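Side-chain contact in arabinogalactan endo-1,4-beta-galactosidase (Ignisphaera aggregans, PDB 7OSK), which probably hydrolyses beta-1,4-galactan chains internally, as a calcium-binding, hyperthermostable glycoside hydrolase of family 53 whose catalytic domain makes up this chain: residues D119-A124 and F129-D134. Residues are numbered along the deposited sequence; the frame is centred on the assembly and turned at random.
Sequences DFAAKA and FGVLID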
ATOM      1  N   ASP A 119       6.426 -12.866   8.713  1.00 22.68           N
ATOM      2  CA  ASP A 119       6.509 -12.914  10.167  1.00 21.86           C
ATOM      3  C   ASP A 119       5.686 -11.797  10.794  1.00 21.92           C
ATOM      4  O   ASP A 119       5.097 -11.975  11.858  1.00 25.96           O
ATOM      5  CB  ASP A 119       7.960 -12.812  10.639  1.00 18.03           C
ATOM      6  CG  ASP A 119       8.070 -12.730  12.151  1.00 23.19           C
ATOM      7  OD1 ASP A 119       7.961 -13.784  12.814  1.00 22.50           O
ATOM      8  OD2 ASP A 119       8.255 -11.611  12.674  1.00 24.03           O
ATOM      9  N   PHE A 120       5.649 -10.646  10.133  1.00 19.87           N
ATOM     10  CA  PHE A 120       4.886  -9.512  10.637  1.00 22.19           C
ATOM     11  C   PHE A 120       3.398  -9.722  10.386  1.00 22.51           C
ATOM     12  O   PHE A 120       2.568  -9.462  11.258  1.00 22.73           O
ATOM     13  CB  PHE A 120       5.354  -8.212   9.982  1.00 22.52           C
ATOM     14  CG  PHE A 120       4.800  -6.978  10.632  1.00 21.63           C
ATOM     15  CD1 PHE A 120       5.325  -6.516  11.827  1.00 22.44           C
ATOM     16  CD2 PHE A 120       3.755  -6.282  10.053  1.00 19.65           C
ATOM     17  CE1 PHE A 120       4.820  -5.384  12.430  1.00 19.05           C
ATOM     18  CE2 PHE A 120       3.246  -5.148  10.653  1.00 20.35           C
ATOM     19  CZ  PHE A 120       3.779  -4.699  11.842  1.00 19.38           C
ATOM     20  N   ALA A 121       3.070 -10.194   9.188  1.00 23.83           N
ATOM     21  CA  ALA A 121       1.685 -10.455   8.814  1.00 22.79           C
ATOM     22  C   ALA A 121       1.078 -11.518   9.720  1.00 22.04           C
ATOM     23  O   ALA A 121      -0.114 -11.484  10.018  1.00 21.77           O
ATOM     24  CB  ALA A 121       1.601 -10.885   7.358  1.00 17.35           C
ATOM     25  N   ALA A 122       1.908 -12.462  10.153  1.00 24.59           N
ATOM     26  CA  ALA A 122       1.463 -13.522  11.051  1.00 26.27           C
ATOM     27  C   ALA A 122       1.075 -12.946  12.407  1.00 23.39           C
ATOM     28  O   ALA A 122       0.041 -13.303  12.972  1.00 23.00           O
ATOM     29  CB  ALA A 122       2.554 -14.573  11.214  1.00 24.28           C
ATOM     30  N   LYS A 123       1.910 -12.048  12.919  1.00 22.05           N
ATOM     31  CA  LYS A 123       1.666 -11.421  14.211  1.00 22.62           C
ATOM     32  C   LYS A 123       0.463 -10.489  14.142  1.00 23.29           C
ATOM     33  O   LYS A 123      -0.297 -10.370  15.104  1.00 25.86           O
ATOM     34  CB  LYS A 123       2.906 -10.655  14.674  1.00 21.61           C
ATOM     35  CG  LYS A 123       4.091 -11.551  15.003  1.00 25.84           C
ATOM     36  CD  LYS A 123       5.354 -10.742  15.251  1.00 29.03           C
ATOM     37  CE  LYS A 123       6.562 -11.646  15.448  1.00 29.14           C
ATOM     38  NZ  LYS A 123       7.822 -10.863  15.579  1.00 38.08           N
ATOM     39  N   ALA A 124       0.294  -9.830  12.998  1.00 24.03           N
ATOM     40  CA  ALA A 124      -0.827  -8.921  12.790  1.00 20.74           C
ATOM     41  C   ALA A 124      -2.148  -9.682  12.751  1.00 23.64           C
ATOM     42  O   ALA A 124      -3.115  -9.295  13.410  1.00 23.32           O
ATOM     43  CB  ALA A 124      -0.637  -8.132  11.509  1.00 21.48           C
ATOM     44  N   PHE A 129      -5.882  -8.235  13.010  1.00 24.50           N
ATOM     45  CA  PHE A 129      -5.800  -7.405  11.809  1.00 22.37           C
ATOM     46  C   PHE A 129      -6.135  -8.180  10.537  1.00 23.12           C
ATOM     47  O   PHE A 129      -5.961  -9.400  10.473  1.00 21.60           O
ATOM     48  CB  PHE A 129      -4.400  -6.802  11.662  1.00 20.13           C
ATOM     49  CG  PHE A 129      -4.058  -5.777  12.704  1.00 21.50           C
ATOM     50  CD1 PHE A 129      -3.486  -6.156  13.907  1.00 24.09           C
ATOM     51  CD2 PHE A 129      -4.288  -4.432  12.471  1.00 22.81           C
ATOM     52  CE1 PHE A 129      -3.160  -5.212  14.862  1.00 22.78           C
ATOM     53  CE2 PHE A 129      -3.963  -3.485  13.423  1.00 21.85           C
ATOM     54  CZ  PHE A 129      -3.397  -3.875  14.618  1.00 23.13           C
ATOM     55  N   GLY A 130      -6.616  -7.456   9.530  1.00 21.00           N
ATOM     56  CA  GLY A 130      -6.727  -7.985   8.182  1.00 19.56           C
ATOM     57  C   GLY A 130      -5.430  -7.711   7.445  1.00 20.62           C
ATOM     58  O   GLY A 130      -4.748  -6.730   7.744  1.00 22.07           O
ATOM     59  N   VAL A 131      -5.084  -8.571   6.492  1.00 21.12           N
ATOM     60  CA  VAL A 131      -3.799  -8.472   5.803  1.00 21.74           C
ATOM     61  C   VAL A 131      -3.955  -8.386   4.285  1.00 22.40           C
ATOM     62  O   VAL A 131      -4.547  -9.268   3.660  1.00 21.59           O
ATOM     63  CB  VAL A 131      -2.898  -9.679   6.143  1.00 22.38           C
ATOM     64  CG1 VAL A 131      -1.572  -9.596   5.389  1.00 20.56           C
ATOM     65  CG2 VAL A 131      -2.651  -9.749   7.642  1.00 22.94           C
ATOM     66  N   LEU A 132      -3.408  -7.315   3.711  1.00 22.84           N
ATOM     67  CA  LEU A 132      -3.307  -7.155   2.263  1.00 18.73           C
ATOM     68  C   LEU A 132      -1.847  -7.264   1.840  1.00 18.34           C
ATOM     69  O   LEU A 132      -1.016  -6.457   2.254  1.00 18.15           O
ATOM     70  CB  LEU A 132      -3.893  -5.808   1.821  1.00 19.30           C
ATOM     71  CG  LEU A 132      -3.558  -5.305   0.409  1.00 19.99           C
ATOM     72  CD1 LEU A 132      -4.086  -6.243  -0.672  1.00 20.95           C
ATOM     73  CD2 LEU A 132      -4.105  -3.901   0.211  1.00 20.80           C
ATOM     74  N   ILE A 133      -1.537  -8.264   1.020  1.00 18.16           N
ATOM     75  CA  ILE A 133      -0.176  -8.450   0.534  1.00 19.80           C
ATOM     76  C   ILE A 133      -0.050  -7.933  -0.888  1.00 19.47           C
ATOM     77  O   ILE A 133      -0.857  -8.259  -1.760  1.00 18.28           O
ATOM     78  CB  ILE A 133       0.259  -9.927   0.590  1.00 17.83           C
ATOM     79  CG1 ILE A 133       0.449 -10.360   2.046  1.00 18.22           C
ATOM     80  CG2 ILE A 133       1.551 -10.150  -0.204  1.00 16.68           C
ATOM     81  CD1 ILE A 133       1.558  -9.630   2.790  1.00 17.60           C
ATOM     82  N   ASP A 134       0.991  -7.135  -1.098  1.00 17.04           N
ATOM     83  CA  ASP A 134       1.239  -6.472  -2.367  1.00 17.51           C
ATOM     84  C   ASP A 134       2.490  -7.035  -3.036  1.00 19.17           C
ATOM     85  O   ASP A 134       3.595  -6.537  -2.830  1.00 19.62           O
ATOM     86  CB  ASP A 134       1.372  -4.964  -2.138  1.00 18.04           C
ATOM     87  CG  ASP A 134       1.877  -4.220  -3.361  1.00 18.64           C
ATOM     88  OD1 ASP A 134       1.578  -4.649  -4.493  1.00 20.06           O
ATOM     89  OD2 ASP A 134       2.572  -3.197  -3.190  1.00 19.38           O
TER
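Ala124 and Phe129 meet where helix 114-126 gives way to strand 130-135, and one backbone hydrogen bond links them: Phe129 N donates to Ala124 O over 3.0 Å. The N-H...O angle of 146° and a donor lying 35° out of the carbonyl plane show a bent bond that does not follow a lone pair. The same oxygen lies at the edge of the Phe129 ring, close to its plane, with Phe129 CD1 at 3.2 Å from Ala124 O. The first torsion (chi1 -68°) sets CG anti to the carbonyl carbon and beside the Phe129 nitrogen, which, together with the turn of the ring about CB-CG, brings the CD1 edge near the oxygen that this nitrogen binds. At the base of the side chain the two beta-carbons pack together, Ala124 CB to Phe129 CB at 4.0 Å. Leu80 of helix 79-85 packs on both residues, and Lys84 makes a cation-pi contact with the Phe129 ring.

One helical turn earlier, Ala121 faces Val131 of the strand. Both branches of the valine take part: CG1, anti to the backbone N, meets Ala121 CB at 4.0 Å, while CG2 lies 3.9 Å from Ala121 O. The small methyl of Ala121 is consistent with the short 6.6 Å between the CA atoms of Ala121 and Val131. All four touching residues are buried, and Leu93 of strand 90-95 also packs on Ala121. This packing sets helix 114-126 against the strand that follows it, 130-135, within the beta-alpha-beta unit that begins with strand 90-95, as repeated round the eight-stranded TIM barrel of the family 53 domain.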